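Side-chain contacts in adhesion and penetration protein autotransporter (PDB 3SYJ), which promotes bacterial adherence to and invasion of host cells as a surface-delivered autotransporter, and is probably also a serine protease: residues Y9-D14 with I29-K34; K395-E400 with L433-D438; N552-L557 with K628-Q633; H596-L601 with S676-L681. All blocks are in the same frame, centred on the assembly; numbering follows the deposited sequence.

Interaction 1 of 4, residues Y9-D14 with I29-K34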
# COMPACT_ATOMS: atom_id res chain seq x y z
N TYR A 9 -41.84 -32.86 25.78
CA TYR A 9 -41.50 -32.97 27.19
C TYR A 9 -40.27 -32.12 27.47
O TYR A 9 -40.11 -31.60 28.57
CB TYR A 9 -41.21 -34.42 27.56
CG TYR A 9 -41.40 -34.75 29.03
CD1 TYR A 9 -42.53 -34.35 29.72
CD2 TYR A 9 -40.45 -35.50 29.70
CE1 TYR A 9 -42.71 -34.67 31.07
CE2 TYR A 9 -40.62 -35.83 31.04
CZ TYR A 9 -41.74 -35.41 31.71
OH TYR A 9 -41.87 -35.75 33.04
N GLN A 10 -39.40 -31.96 26.47
CA GLN A 10 -38.17 -31.21 26.64
C GLN A 10 -38.39 -29.80 27.20
O GLN A 10 -37.59 -29.32 28.00
CB GLN A 10 -37.36 -31.14 25.35
CG GLN A 10 -35.90 -30.76 25.57
CD GLN A 10 -35.13 -31.82 26.36
OE1 GLN A 10 -35.27 -33.02 26.11
NE2 GLN A 10 -34.29 -31.38 27.30
N TYR A 11 -39.48 -29.15 26.79
CA TYR A 11 -39.78 -27.81 27.29
C TYR A 11 -39.83 -27.79 28.81
O TYR A 11 -39.22 -26.96 29.46
CB TYR A 11 -41.13 -27.31 26.76
CG TYR A 11 -41.09 -26.75 25.36
CD1 TYR A 11 -40.58 -25.48 25.11
CD2 TYR A 11 -41.59 -27.48 24.29
CE1 TYR A 11 -40.55 -24.97 23.82
CE2 TYR A 11 -41.57 -26.98 23.01
CZ TYR A 11 -41.06 -25.73 22.78
OH TYR A 11 -41.05 -25.24 21.49
N TYR A 12 -40.56 -28.74 29.37
CA TYR A 12 -40.74 -28.78 30.81
C TYR A 12 -39.45 -29.16 31.54
O TYR A 12 -39.24 -28.77 32.68
CB TYR A 12 -41.82 -29.80 31.13
CG TYR A 12 -43.16 -29.51 30.50
CD1 TYR A 12 -44.07 -28.64 31.10
CD2 TYR A 12 -43.53 -30.12 29.31
CE1 TYR A 12 -45.31 -28.38 30.53
CE2 TYR A 12 -44.77 -29.87 28.73
CZ TYR A 12 -45.65 -29.00 29.34
OH TYR A 12 -46.88 -28.76 28.76
N ARG A 13 -38.61 -29.94 30.88
CA ARG A 13 -37.34 -30.32 31.49
C ARG A 13 -36.37 -29.14 31.45
O ARG A 13 -35.76 -28.81 32.45
CB ARG A 13 -36.75 -31.54 30.78
CG ARG A 13 -37.52 -32.84 30.98
CD ARG A 13 -37.55 -33.29 32.43
NE ARG A 13 -36.29 -32.99 33.10
CZ ARG A 13 -35.17 -33.68 32.94
NH1 ARG A 13 -35.19 -34.71 32.12
NH2 ARG A 13 -34.06 -33.33 33.58
N ASP A 14 -36.25 -28.51 30.28
CA ASP A 14 -35.37 -27.36 30.13
C ASP A 14 -35.77 -26.24 31.08
O ASP A 14 -34.92 -25.59 31.70
CB ASP A 14 -35.36 -26.86 28.68
CG ASP A 14 -34.52 -27.74 27.75
OD1 ASP A 14 -33.82 -28.64 28.26
OD2 ASP A 14 -34.56 -27.52 26.51
N ILE A 29 -39.80 -16.51 25.09
CA ILE A 29 -39.51 -17.82 24.53
C ILE A 29 -40.76 -18.39 23.86
O ILE A 29 -41.78 -18.61 24.51
CB ILE A 29 -38.97 -18.82 25.58
CG1 ILE A 29 -37.69 -18.29 26.23
CG2 ILE A 29 -38.70 -20.18 24.95
CD1 ILE A 29 -37.92 -17.58 27.54
N LYS A 30 -40.67 -18.60 22.56
CA LYS A 30 -41.77 -19.18 21.82
C LYS A 30 -41.90 -20.67 22.14
O LYS A 30 -40.90 -21.38 22.19
CB LYS A 30 -41.58 -18.96 20.32
CG LYS A 30 -41.78 -17.50 19.90
CD LYS A 30 -41.28 -17.28 18.48
CE LYS A 30 -41.36 -15.82 18.07
NZ LYS A 30 -42.77 -15.33 18.06
N VAL A 31 -43.13 -21.11 22.37
CA VAL A 31 -43.39 -22.51 22.67
C VAL A 31 -44.34 -23.09 21.62
O VAL A 31 -45.48 -22.65 21.50
CB VAL A 31 -44.02 -22.65 24.06
CG1 VAL A 31 -44.43 -24.10 24.31
CG2 VAL A 31 -43.05 -22.16 25.12
N TYR A 32 -43.85 -24.07 20.87
CA TYR A 32 -44.64 -24.70 19.81
C TYR A 32 -45.13 -26.07 20.26
O TYR A 32 -44.48 -26.73 21.06
CB TYR A 32 -43.80 -24.84 18.53
CG TYR A 32 -43.28 -23.52 18.02
CD1 TYR A 32 -44.03 -22.73 17.16
CD2 TYR A 32 -42.03 -23.06 18.41
CE1 TYR A 32 -43.56 -21.52 16.71
CE2 TYR A 32 -41.54 -21.84 17.96
CZ TYR A 32 -42.31 -21.08 17.11
OH TYR A 32 -41.83 -19.87 16.66
N ASN A 33 -46.30 -26.50 19.76
CA ASN A 33 -46.77 -27.85 20.04
C ASN A 33 -46.17 -28.87 19.08
O ASN A 33 -45.35 -28.53 18.22
CB ASN A 33 -48.30 -27.93 20.06
CG ASN A 33 -48.95 -27.59 18.71
OD1 ASN A 33 -48.32 -27.69 17.65
ND2 ASN A 33 -50.21 -27.18 18.76
N LYS A 34 -46.55 -30.13 19.24
CA LYS A 34 -45.96 -31.18 18.42
C LYS A 34 -46.36 -31.04 16.96
O LYS A 34 -45.75 -31.64 16.08
CB LYS A 34 -46.28 -32.57 18.98
CG LYS A 34 -45.58 -32.81 20.33
CD LYS A 34 -45.72 -34.24 20.82
CE LYS A 34 -44.85 -34.45 22.06
NZ LYS A 34 -45.22 -35.65 22.86
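The Y11 ring lies against V31, and one methyl group sits on its face. V31 CG1 stands 4.0 Å from the centroid of the Y11 ring, only 10° off the ring normal. This is a CH-pi contact over the middle of the ring. The second methyl, V31 CG2, touches the ring beside it, 4.0 Å from Y11 CE1. The carbonyl oxygens of K30 and Y32 approach the Y11 ring obliquely. The Y32 ring meets Y11 OH at its edge, near its plane, with Y32 CD2 3.9 Å from Y11 OH.

With CG1 of V31 anti to the backbone N (chi1 174°), CG1 lies over the ring and CG2 beside CE1. The tyrosine and valine side chains run past one another, pointing opposite ways, and the phenol runs on to the strand backbone. There Y32 N donates to Y11 OH over 3.1 Å, and the bond is nearly straight at 173°.

The contact joins helix 9-17 to strand 29-32 in the peptidase S6 part of the passenger domain. The local axes are 10.1 Å apart at closest approach, and a tyrosine side chain spans this gap. Strand 29-32 also pairs with strand 38-42. V31 is buried, whereas Y11 and Y32 are partly exposed.

The chemistry is of two kinds. The valine methyls give the aromatic face an apolar partner. The backbone N-H holds the phenol oxygen, so the ring is fixed at its far end as well as across its face.

Interaction 2 of 4, residues K395-E400 with L433-D438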
# COMPACT_ATOMS: atom_id res chain seq x y z
N LYS A 395 -6.90 -14.49 60.23
CA LYS A 395 -5.62 -15.12 60.54
C LYS A 395 -5.78 -16.43 61.29
O LYS A 395 -4.85 -16.93 61.91
CB LYS A 395 -4.74 -14.15 61.34
CG LYS A 395 -4.36 -12.91 60.55
CD LYS A 395 -3.60 -11.89 61.38
CE LYS A 395 -3.24 -10.68 60.54
NZ LYS A 395 -2.72 -9.53 61.34
N VAL A 396 -6.98 -17.00 61.20
CA VAL A 396 -7.31 -18.20 61.95
C VAL A 396 -7.50 -19.38 61.01
O VAL A 396 -8.24 -19.29 60.04
CB VAL A 396 -8.59 -17.97 62.77
CG1 VAL A 396 -9.06 -19.26 63.39
CG2 VAL A 396 -8.32 -16.95 63.84
N ASN A 397 -6.83 -20.49 61.31
CA ASN A 397 -6.93 -21.67 60.45
C ASN A 397 -8.27 -22.37 60.57
O ASN A 397 -9.10 -22.03 61.42
CB ASN A 397 -5.81 -22.65 60.76
CG ASN A 397 -4.50 -22.28 60.10
OD1 ASN A 397 -3.44 -22.35 60.73
ND2 ASN A 397 -4.57 -21.87 58.83
N GLY A 398 -8.48 -23.37 59.72
CA GLY A 398 -9.71 -24.15 59.75
C GLY A 398 -9.49 -25.56 60.26
O GLY A 398 -8.44 -25.86 60.83
N VAL A 399 -10.47 -26.42 60.04
CA VAL A 399 -10.48 -27.76 60.60
C VAL A 399 -10.54 -28.79 59.49
O VAL A 399 -11.28 -28.60 58.52
CB VAL A 399 -11.70 -27.94 61.50
CG1 VAL A 399 -11.85 -29.39 61.94
CG2 VAL A 399 -11.62 -26.99 62.70
N GLU A 400 -9.79 -29.88 59.63
CA GLU A 400 -9.72 -30.90 58.59
C GLU A 400 -11.11 -31.49 58.31
O GLU A 400 -11.89 -31.71 59.24
CB GLU A 400 -8.75 -32.01 58.99
CG GLU A 400 -8.48 -33.02 57.89
CD GLU A 400 -7.47 -34.09 58.31
OE1 GLU A 400 -6.98 -34.04 59.45
OE2 GLU A 400 -7.15 -34.97 57.49
N LEU A 433 -5.83 -14.84 49.06
CA LEU A 433 -5.01 -15.88 49.66
C LEU A 433 -3.61 -15.37 49.97
O LEU A 433 -2.85 -15.06 49.05
CB LEU A 433 -4.89 -17.09 48.74
CG LEU A 433 -6.21 -17.70 48.28
CD1 LEU A 433 -5.94 -18.86 47.33
CD2 LEU A 433 -7.02 -18.15 49.49
N GLU A 434 -3.29 -15.29 51.25
CA GLU A 434 -1.93 -14.96 51.67
C GLU A 434 -1.53 -15.69 52.95
O GLU A 434 -1.05 -15.06 53.90
CB GLU A 434 -1.77 -13.44 51.85
CG GLU A 434 -0.34 -12.95 51.57
CD GLU A 434 -0.12 -11.47 51.85
OE1 GLU A 434 -1.11 -10.74 52.06
OE2 GLU A 434 1.05 -11.05 51.86
N GLN A 435 -1.71 -17.01 53.00
CA GLN A 435 -1.25 -17.79 54.14
C GLN A 435 0.23 -17.54 54.33
O GLN A 435 0.97 -17.45 53.35
CB GLN A 435 -1.42 -19.29 53.92
CG GLN A 435 -2.78 -19.83 54.25
CD GLN A 435 -3.02 -20.00 55.73
OE1 GLN A 435 -2.46 -20.88 56.39
NE2 GLN A 435 -3.89 -19.17 56.25
N GLN A 436 0.65 -17.46 55.59
CA GLN A 436 2.06 -17.37 55.95
C GLN A 436 2.61 -18.74 56.29
O GLN A 436 1.93 -19.55 56.92
CB GLN A 436 2.24 -16.48 57.17
CG GLN A 436 1.32 -15.27 57.24
CD GLN A 436 1.77 -14.14 56.35
OE1 GLN A 436 1.66 -14.22 55.13
NE2 GLN A 436 2.26 -13.07 56.96
N ALA A 437 3.86 -18.99 55.91
CA ALA A 437 4.55 -20.21 56.31
C ALA A 437 4.64 -20.29 57.83
O ALA A 437 4.73 -19.27 58.49
CB ALA A 437 5.94 -20.26 55.70
N ASP A 438 4.60 -21.50 58.38
CA ASP A 438 4.83 -21.65 59.80
C ASP A 438 6.34 -21.77 60.04
O ASP A 438 7.12 -21.64 59.10
CB ASP A 438 4.04 -22.83 60.40
CG ASP A 438 4.45 -24.19 59.84
OD1 ASP A 438 5.39 -24.27 59.01
OD2 ASP A 438 3.83 -25.19 60.24
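N397 reaches Q435 with its amide nitrogen, and the Q435 side chain comes to meet it from the other loop. From CB, the Q435 chain first places CG anti to the carbonyl carbon and beside the backbone N. The chain then bends at chi2 (-77°), and this bend brings the amide round to N397. CB and CG make no close approach to the 395-400 segment. CD is the first atom to come near, 3.9 Å from N397 ND2. The two ends of the amide then differ. Q435 OE1 is the nearest, 3.4 Å from N397 ND2, and accepts a weak hydrogen bond from it with an angle of 154°. Q435 NE2 lies farther back, 3.8 Å from N397 ND2.

The two amide planes are turned 55° from each other, so the groups do not lie flat together. One N-H of N397 points to one oxygen of Q435. The length of the bond suggests a loose link. Q435 is buried and N397 is partly exposed.

Both side chains also touch A416, which lies in the loop after strand 411-414. N397 packs on N420 too, and the side chain of N420 accepts from the backbone N of G398. Q435 further touches V414.

The two segments are loops that follow strands 391-394 and 430-433. Strand 411-414 runs between these two and pairs in parallel with both. The contact therefore spans one intervening strand of the beta-helix. It links loops that leave the same face of the solenoid, across the loop between them.

Interaction 3 of 4, residues N552-L557 with K628-Q633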
# COMPACT_ATOMS: atom_id res chain seq x y z
N ASN A 552 -8.13 -5.66 32.62
CA ASN A 552 -7.67 -6.83 31.91
C ASN A 552 -6.14 -6.83 31.81
O ASN A 552 -5.57 -6.44 30.80
CB ASN A 552 -8.32 -6.91 30.52
CG ASN A 552 -8.14 -8.27 29.86
OD1 ASN A 552 -7.94 -9.28 30.53
ND2 ASN A 552 -8.21 -8.30 28.53
N GLY A 553 -5.48 -7.28 32.88
CA GLY A 553 -4.03 -7.29 32.94
C GLY A 553 -3.41 -8.35 32.05
O GLY A 553 -4.10 -9.28 31.61
N ARG A 554 -2.12 -8.22 31.78
CA ARG A 554 -1.44 -9.15 30.88
C ARG A 554 -1.60 -10.57 31.39
O ARG A 554 -1.33 -10.85 32.55
CB ARG A 554 0.06 -8.84 30.75
CG ARG A 554 0.44 -7.38 30.51
CD ARG A 554 0.54 -7.03 29.03
NE ARG A 554 1.08 -8.12 28.22
CZ ARG A 554 0.92 -8.21 26.90
NH1 ARG A 554 0.25 -7.26 26.26
NH2 ARG A 554 1.42 -9.23 26.23
N LEU A 555 -2.05 -11.46 30.51
CA LEU A 555 -2.20 -12.86 30.85
C LEU A 555 -1.84 -13.74 29.64
O LEU A 555 -2.36 -13.54 28.55
CB LEU A 555 -3.62 -13.14 31.34
CG LEU A 555 -4.04 -14.58 31.66
CD1 LEU A 555 -3.20 -15.13 32.79
CD2 LEU A 555 -5.52 -14.62 32.03
N ASN A 556 -0.92 -14.68 29.85
CA ASN A 556 -0.53 -15.63 28.81
C ASN A 556 -0.99 -17.04 29.16
O ASN A 556 -1.06 -17.41 30.33
CB ASN A 556 0.98 -15.64 28.63
CG ASN A 556 1.52 -14.28 28.34
OD1 ASN A 556 1.24 -13.71 27.30
ND2 ASN A 556 2.28 -13.73 29.28
N LEU A 557 -1.29 -17.81 28.12
CA LEU A 557 -1.73 -19.19 28.27
C LEU A 557 -0.81 -20.14 27.51
O LEU A 557 -0.57 -19.95 26.31
CB LEU A 557 -3.17 -19.33 27.77
CG LEU A 557 -3.70 -20.76 27.69
CD1 LEU A 557 -3.88 -21.33 29.09
CD2 LEU A 557 -5.00 -20.78 26.90
N LYS A 628 -10.02 -14.32 21.42
CA LYS A 628 -9.11 -13.23 21.14
C LYS A 628 -7.84 -13.32 21.97
O LYS A 628 -7.88 -13.56 23.18
CB LYS A 628 -9.79 -11.89 21.39
CG LYS A 628 -8.88 -10.70 21.12
CD LYS A 628 -9.66 -9.40 21.04
CE LYS A 628 -8.72 -8.21 20.92
NZ LYS A 628 -9.40 -6.91 21.20
N ALA A 629 -6.72 -13.12 21.30
CA ALA A 629 -5.45 -12.98 21.97
C ALA A 629 -4.61 -12.05 21.12
O ALA A 629 -5.01 -11.70 20.00
CB ALA A 629 -4.77 -14.33 22.13
N GLU A 630 -3.46 -11.64 21.63
CA GLU A 630 -2.49 -10.89 20.83
C GLU A 630 -1.83 -11.81 19.80
O GLU A 630 -1.91 -11.57 18.60
CB GLU A 630 -1.48 -10.17 21.74
CG GLU A 630 -2.14 -9.05 22.58
CD GLU A 630 -1.20 -8.31 23.53
OE1 GLU A 630 -0.03 -8.71 23.70
OE2 GLU A 630 -1.64 -7.31 24.13
N ASN A 631 -1.20 -12.88 20.26
CA ASN A 631 -0.60 -13.84 19.34
C ASN A 631 -0.98 -15.27 19.67
O ASN A 631 -1.14 -15.63 20.84
CB ASN A 631 0.92 -13.73 19.34
CG ASN A 631 1.41 -12.34 18.97
OD1 ASN A 631 1.69 -12.05 17.80
ND2 ASN A 631 1.51 -11.47 19.97
N PHE A 632 -1.12 -16.08 18.63
CA PHE A 632 -1.19 -17.52 18.78
C PHE A 632 0.12 -18.09 18.27
O PHE A 632 0.40 -18.07 17.07
CB PHE A 632 -2.36 -18.10 17.98
CG PHE A 632 -3.69 -17.49 18.31
CD1 PHE A 632 -4.47 -18.01 19.33
CD2 PHE A 632 -4.16 -16.40 17.59
CE1 PHE A 632 -5.69 -17.44 19.64
CE2 PHE A 632 -5.38 -15.83 17.89
CZ PHE A 632 -6.15 -16.35 18.92
N GLN A 633 0.95 -18.58 19.18
CA GLN A 633 2.21 -19.17 18.79
C GLN A 633 2.09 -20.68 18.88
O GLN A 633 2.18 -21.26 19.96
CB GLN A 633 3.33 -18.67 19.70
CG GLN A 633 3.19 -17.20 20.06
CD GLN A 633 4.45 -16.61 20.65
OE1 GLN A 633 5.51 -17.24 20.67
NE2 GLN A 633 4.34 -15.37 21.15
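R554 and E630 cross at about a right angle and meet through their charged ends. The planes of guanidinium and carboxylate are 49° apart, so the two groups do not form a flat, paired fork. E630 OE1 lies in the guanidinium plane, at its edge, between the two terminal nitrogens. It is 3.0 Å from R554 NH2 and 3.0 Å from R554 NH1. The bond from NH2 reaches OE1 from above the carboxylate plane, 36° out of it. E630 OE2 is nearer still to R554 NH1, at 2.8 Å, but that bond is bent to 130°. Both bonds made by NH1 are weak.

The arginine chain is bent at chi2 and chi3, which turns its head toward E630. The glutamate chain is extended beyond CG and reaches straight out from the corner where strand 622-629 gives way to strand 631-634. R554 lies near the start of strand 555-559. Strand 579-582 pairs with both 555-559 and 631-634, and E630 also packs on K577 and D579.

This is a salt bridge on the surface of the beta-solenoid. OE1 takes a bond from NH2 and a weak one from NH1. Attraction between opposite charges probably carries the contact more than straight hydrogen bonds do.

Interaction 4 of 4, residues H596-L601 with S676-L681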
# COMPACT_ATOMS: atom_id res chain seq x y z
N HIS A 596 -29.16 -28.98 27.28
CA HIS A 596 -30.55 -29.39 27.39
C HIS A 596 -30.71 -30.37 28.55
O HIS A 596 -29.81 -31.16 28.83
CB HIS A 596 -31.06 -30.03 26.09
CG HIS A 596 -31.29 -29.06 24.98
ND1 HIS A 596 -32.33 -28.16 24.98
CD2 HIS A 596 -30.62 -28.86 23.82
CE1 HIS A 596 -32.29 -27.44 23.87
NE2 HIS A 596 -31.26 -27.84 23.15
N ALA A 597 -31.86 -30.31 29.22
CA ALA A 597 -32.12 -31.22 30.34
C ALA A 597 -31.99 -32.68 29.94
O ALA A 597 -32.50 -33.10 28.88
CB ALA A 597 -33.48 -30.94 30.92
N TYR A 598 -31.31 -33.45 30.78
CA TYR A 598 -31.04 -34.87 30.57
C TYR A 598 -32.34 -35.68 30.52
O TYR A 598 -33.27 -35.39 31.26
CB TYR A 598 -30.17 -35.37 31.73
CG TYR A 598 -29.69 -36.81 31.67
CD1 TYR A 598 -28.50 -37.14 31.04
CD2 TYR A 598 -30.41 -37.83 32.28
CE1 TYR A 598 -28.04 -38.45 31.00
CE2 TYR A 598 -29.97 -39.15 32.24
CZ TYR A 598 -28.77 -39.45 31.60
OH TYR A 598 -28.30 -40.75 31.55
N ASN A 599 -32.40 -36.69 29.66
CA ASN A 599 -33.61 -37.51 29.54
C ASN A 599 -33.55 -38.76 30.41
O ASN A 599 -32.87 -39.73 30.07
CB ASN A 599 -33.86 -37.90 28.08
CG ASN A 599 -35.05 -38.85 27.93
OD1 ASN A 599 -35.91 -38.93 28.80
ND2 ASN A 599 -35.09 -39.57 26.82
N HIS A 600 -34.29 -38.74 31.51
CA HIS A 600 -34.30 -39.85 32.45
C HIS A 600 -35.32 -40.94 32.09
O HIS A 600 -35.43 -41.94 32.79
CB HIS A 600 -34.62 -39.37 33.87
CG HIS A 600 -33.57 -38.49 34.47
ND1 HIS A 600 -32.52 -38.98 35.22
CD2 HIS A 600 -33.42 -37.14 34.46
CE1 HIS A 600 -31.76 -37.98 35.63
NE2 HIS A 600 -32.29 -36.85 35.18
N LEU A 601 -36.08 -40.75 31.01
CA LEU A 601 -37.16 -41.70 30.70
C LEU A 601 -36.66 -43.08 30.26
O LEU A 601 -35.60 -43.21 29.63
CB LEU A 601 -38.12 -41.11 29.66
CG LEU A 601 -38.90 -39.86 30.07
CD1 LEU A 601 -39.73 -39.35 28.91
CD2 LEU A 601 -39.78 -40.16 31.26
N SER A 676 -19.25 -33.61 27.77
CA SER A 676 -20.56 -33.95 28.29
C SER A 676 -20.83 -33.20 29.57
O SER A 676 -20.06 -33.29 30.52
CB SER A 676 -20.64 -35.45 28.55
OG SER A 676 -21.69 -35.74 29.45
N ASP A 677 -21.93 -32.45 29.60
CA ASP A 677 -22.38 -31.77 30.82
C ASP A 677 -22.68 -32.78 31.93
O ASP A 677 -22.55 -32.47 33.12
CB ASP A 677 -23.62 -30.92 30.55
CG ASP A 677 -23.32 -29.65 29.78
OD1 ASP A 677 -22.19 -29.14 29.90
OD2 ASP A 677 -24.22 -29.15 29.07
N TRP A 678 -23.08 -33.98 31.52
CA TRP A 678 -23.55 -34.98 32.47
C TRP A 678 -22.42 -35.71 33.18
O TRP A 678 -22.53 -36.05 34.35
CB TRP A 678 -24.50 -35.98 31.79
CG TRP A 678 -25.15 -36.90 32.78
CD1 TRP A 678 -24.78 -38.18 33.09
CD2 TRP A 678 -26.27 -36.60 33.63
NE1 TRP A 678 -25.59 -38.69 34.07
CE2 TRP A 678 -26.52 -37.75 34.42
CE3 TRP A 678 -27.09 -35.48 33.80
CZ2 TRP A 678 -27.55 -37.80 35.36
CZ3 TRP A 678 -28.11 -35.53 34.74
CH2 TRP A 678 -28.33 -36.68 35.50
N THR A 679 -21.32 -35.95 32.47
CA THR A 679 -20.21 -36.70 33.03
C THR A 679 -18.91 -35.89 33.17
O THR A 679 -18.00 -36.29 33.89
CB THR A 679 -19.89 -37.91 32.18
OG1 THR A 679 -19.40 -37.47 30.91
CG2 THR A 679 -21.14 -38.76 31.98
N GLY A 680 -18.83 -34.76 32.47
CA GLY A 680 -17.61 -33.99 32.46
C GLY A 680 -16.58 -34.54 31.49
O GLY A 680 -15.51 -33.97 31.35
N LEU A 681 -16.91 -35.65 30.83
CA LEU A 681 -16.01 -36.28 29.86
C LEU A 681 -15.93 -35.59 28.50
O LEU A 681 -16.95 -35.15 27.96
CB LEU A 681 -16.40 -37.74 29.66
CG LEU A 681 -15.80 -38.68 30.70
CD1 LEU A 681 -16.44 -40.05 30.58
CD2 LEU A 681 -14.29 -38.75 30.53
O HOH W 1 -26.95 -29.90 29.39
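W678 and Y598 bury the most surface here, and they do so as a face-to-face stack. The centroids of the Y598 ring and the six-membered ring of W678 are 3.8 Å apart, with planes at 16°. The closest carbons are Y598 CD1 and W678 CD2, at 3.5 Å. Y598 CE1 reaches over the pyrrole part of the indole, while its CB lies near W678 CZ3. Both residues have CG anti to the backbone N (chi1 -177° for Y598), which sends each ring out toward the other loop.

H600 completes the cluster. Its CE1 touches W678 CH2 at 3.7 Å, with the rings steeply inclined at 75°. Y598 CD2 lies over one face of the H600 ring.

Away from the rings, a water bridges the loops, donating to H596 O and to D677 OD2, the latter at 2.8 Å. D677 also forms a salt bridge with R592. S676 OG accepts from T679 N in an ST motif, and T679 OG1 accepts from L681 N in an ST turn. In the 596-601 loop, N599 OD1 accepts from L601 N in an Asx turn.

Y598, H600 and W678 form an aromatic cluster joining two loops of the second beta-solenoid repeat region, one of them within the segment closed by the C673-C684 disulfide.

Interaction 1 comes first along the chain and lies in the peptidase S6 region. Interaction 2 follows in the beta-helix. Interactions 3 and 4 both lie in the second beta-solenoid repeat region, and their segments alternate in sequence. Interactions 1 and 4 are neighbours, with centres about 18 Å apart. They touch where D14 OD1 meets A597 N and R13 packs on A597. A solenoid loop is thus docked on helix 9-17 of the protease part. Interactions 2 and 3 sit about 33 Å apart between centres. Interaction 2 lies about 50 Å from interaction 1, also between centres. Interactions 2 and 3 lie within the solenoid; the seam between 1 and 4 joins the protease part to it.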